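Side-chain contact in DUF4783 domain-containing protein (Bacteroides fragilis, PDB 4OUQ), which is of unknown function but belongs to the DUF4783 family of the NTF2 clan and probably enters the export pathway through a signal sequence: residues Phe12-Asn16 and Ser17-Asn21. Numbering follows the deposited sequence.
Sequences FKKGN and SQELN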
ATOM      1  N   PHE A  12       0.735  -4.298   5.943  1.00 11.81           N
ATOM      2  CA  PHE A  12       1.040  -2.906   6.356  1.00 14.04           C
ATOM      3  C   PHE A  12       1.235  -2.815   7.857  1.00 14.66           C
ATOM      4  O   PHE A  12       2.148  -2.135   8.313  1.00 15.74           O
ATOM      5  CB  PHE A  12      -0.041  -1.955   5.920  1.00 16.26           C
ATOM      6  CG  PHE A  12       0.129  -1.428   4.497  1.00 12.16           C
ATOM      7  CD1 PHE A  12       1.188  -0.527   4.163  1.00 16.10           C
ATOM      8  CD2 PHE A  12      -0.788  -1.702   3.550  1.00 17.48           C
ATOM      9  CE1 PHE A  12       1.338  -0.081   2.847  1.00 15.67           C
ATOM     10  CE2 PHE A  12      -0.671  -1.190   2.236  1.00 18.15           C
ATOM     11  CZ  PHE A  12       0.404  -0.439   1.900  1.00 16.96           C
ATOM     12  N   LYS A  13       0.419  -3.513   8.635  1.00 13.74           N
ATOM     13  CA  LYS A  13       0.541  -3.482  10.087  1.00 13.75           C
ATOM     14  C   LYS A  13       1.942  -3.953  10.586  1.00 18.69           C
ATOM     15  O   LYS A  13       2.443  -3.511  11.671  1.00 19.14           O
ATOM     16  CB  LYS A  13      -0.546  -4.369  10.712  1.00 16.37           C
ATOM     17  CG  LYS A  13      -1.934  -3.739  10.791  1.00 17.29           C
ATOM     18  CD  LYS A  13      -2.980  -4.741  11.284  1.00 23.69           C
ATOM     19  CE  LYS A  13      -4.317  -4.063  11.525  1.00 24.33           C
ATOM     20  NZ  LYS A  13      -4.274  -3.224  12.749  1.00 27.43           N
ATOM     21  N   LYS A  14       2.580  -4.846   9.819  1.00 17.16           N
ATOM     22  CA  LYS A  14       3.925  -5.375  10.138  1.00 21.12           C
ATOM     23  C   LYS A  14       5.076  -4.691   9.375  1.00 18.53           C
ATOM     24  O   LYS A  14       6.266  -4.983   9.631  1.00 20.92           O
ATOM     25  CB  LYS A  14       3.946  -6.858   9.824  1.00 21.46           C
ATOM     26  CG  LYS A  14       2.900  -7.628  10.571  1.00 23.90           C
ATOM     27  CD  LYS A  14       3.123  -9.111  10.496  1.00 32.36           C
ATOM     28  CE  LYS A  14       2.822  -9.651   9.122  1.00 28.03           C
ATOM     29  NZ  LYS A  14       2.879 -11.117   9.233  1.00 28.45           N
ATOM     30  N   GLY A  15       4.756  -3.820   8.396  1.00 16.48           N
ATOM     31  CA  GLY A  15       5.749  -3.269   7.519  1.00 17.08           C
ATOM     32  C   GLY A  15       6.471  -4.343   6.743  1.00 16.77           C
ATOM     33  O   GLY A  15       7.687  -4.336   6.626  1.00 18.67           O
ATOM     34  N   ASN A  16       5.705  -5.308   6.204  1.00 16.95           N
ATOM     35  CA  ASN A  16       6.266  -6.482   5.540  1.00 16.50           C
ATOM     36  C   ASN A  16       5.951  -6.429   4.032  1.00 15.92           C
ATOM     37  O   ASN A  16       4.892  -6.777   3.609  1.00 16.85           O
ATOM     38  CB  ASN A  16       5.703  -7.768   6.190  1.00 16.80           C
ATOM     39  CG  ASN A  16       6.313  -8.988   5.646  1.00 17.62           C
ATOM     40  OD1 ASN A  16       6.618  -9.072   4.467  1.00 19.59           O
ATOM     41  ND2 ASN A  16       6.490  -9.977   6.485  1.00 22.66           N
ATOM     42  N   SER A  17       6.899  -5.919   3.245  1.00 17.44           N
ATOM     43  CA  SER A  17       6.725  -5.818   1.809  1.00 16.42           C
ATOM     44  C   SER A  17       6.584  -7.137   1.066  1.00 17.73           C
ATOM     45  O   SER A  17       5.999  -7.182  -0.030  1.00 18.95           O
ATOM     46  CB  SER A  17       7.837  -4.991   1.193  1.00 19.85           C
ATOM     47  OG  SER A  17       9.071  -5.661   1.209  1.00 20.48           O
ATOM     48  N   GLN A  18       7.226  -8.190   1.570  1.00 18.37           N
ATOM     49  CA  GLN A  18       7.222  -9.471   0.956  1.00 18.40           C
ATOM     50  C   GLN A  18       5.773  -9.998   0.945  1.00 16.07           C
ATOM     51  O   GLN A  18       5.353 -10.552  -0.033  1.00 19.54           O
ATOM     52  CB  GLN A  18       8.164 -10.453   1.732  1.00 19.89           C
ATOM     53  CG  GLN A  18       8.345 -11.790   1.055  1.00 25.98           C
ATOM     54  CD  GLN A  18       7.133 -12.704   1.177  1.00 28.80           C
ATOM     55  OE1 GLN A  18       6.424 -12.662   2.168  1.00 29.52           O
ATOM     56  NE2 GLN A  18       6.896 -13.528   0.158  1.00 31.20           N
ATOM     57  N   GLU A  19       5.041  -9.763   2.037  1.00 16.43           N
ATOM     58  CA  GLU A  19       3.655 -10.185   2.105  1.00 16.47           C
ATOM     59  C   GLU A  19       2.798  -9.332   1.188  1.00 15.85           C
ATOM     60  O   GLU A  19       1.765  -9.784   0.739  1.00 19.18           O
ATOM     61  CB  GLU A  19       3.104 -10.137   3.546  1.00 16.50           C
ATOM     62  CG  GLU A  19       3.563 -11.266   4.430  1.00 20.95           C
ATOM     63  CD  GLU A  19       2.948 -11.234   5.824  1.00 24.72           C
ATOM     64  OE1 GLU A  19       2.098 -10.386   6.131  1.00 22.21           O
ATOM     65  OE2 GLU A  19       3.358 -12.078   6.635  1.00 31.81           O
ATOM     66  N   LEU A  20       3.159  -8.079   0.983  1.00 16.80           N
ATOM     67  CA  LEU A  20       2.398  -7.225   0.025  1.00 18.27           C
ATOM     68  C   LEU A  20       2.564  -7.699  -1.367  1.00 20.11           C
ATOM     69  O   LEU A  20       1.709  -7.458  -2.204  1.00 21.45           O
ATOM     70  CB  LEU A  20       2.833  -5.765   0.051  1.00 19.63           C
ATOM     71  CG  LEU A  20       2.276  -4.879   1.096  1.00 21.53           C
ATOM     72  CD1 LEU A  20       2.836  -3.484   1.017  1.00 20.71           C
ATOM     73  CD2 LEU A  20       0.725  -4.798   0.967  1.00 20.52           C
ATOM     74  N   ASN A  21       3.689  -8.321  -1.657  1.00 19.11           N
ATOM     75  CA  ASN A  21       4.028  -8.639  -3.033  1.00 23.23           C
ATOM     76  C   ASN A  21       2.966  -9.411  -3.788  1.00 24.77           C
ATOM     77  O   ASN A  21       2.662  -9.052  -4.914  1.00 23.00           O
ATOM     78  CB  ASN A  21       5.374  -9.328  -3.120  1.00 31.05           C
ATOM     79  CG  ASN A  21       5.808  -9.579  -4.570  1.00 40.05           C
ATOM     80  OD1 ASN A  21       5.854 -10.712  -5.016  1.00 42.80           O
ATOM     81  ND2 ASN A  21       6.055  -8.505  -5.320  1.00 40.73           N
TER
HETATM   82  O   HOH W   1       9.642  -4.807   4.275  1.00 27.06           O
HETATM   83  O   HOH W   2       7.269 -12.407   4.988  1.00 31.68           O
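Asn16 N-caps the short helix 17-21: Glu19 N donates to Asn16 OD1 at 3.0 Å (157° at the hydrogen). The donor stands 47° out of the amide's carbonyl plane, so the bond misses the lone-pair directions. With CG anti to the backbone N, the Asn16 amide swings over the first turn and stacks on the Glu19 carboxylate, their planes 20° apart. Water 2 bridges Asn16 ND2 and Gln18 OE1. Lys14 reaches the same carboxylate, its chain bent at chi3, and forms a salt bridge from NZ to Glu19 OE2 (2.8 Å), on the syn side and somewhat out of the plane. This ties the last turn of helix 6-14 to the first turn of helix 17-21. On the buried side, Leu20 CD1 sits over one face of the Phe12 ring in a CH-pi contact, 4.2 Å from the centroid, while Leu20 CD2 lies 4.1 Å from Phe12 CE2. The chain turns between the helices at Gly15, whose positive phi ends helix 6-14 in a Schellman motif. Helix 41-54 packs against helix 17-21: Leu48 touches Leu20, and Ser17 OG is hydrogen-bonded to Glu45 OE2. Phe60, from strand 57-67 of the sheet, meets the Phe12 ring. At the junction, water 1 donates to Gly15 O and accepts from Ser17 N, both at 3.1 Å.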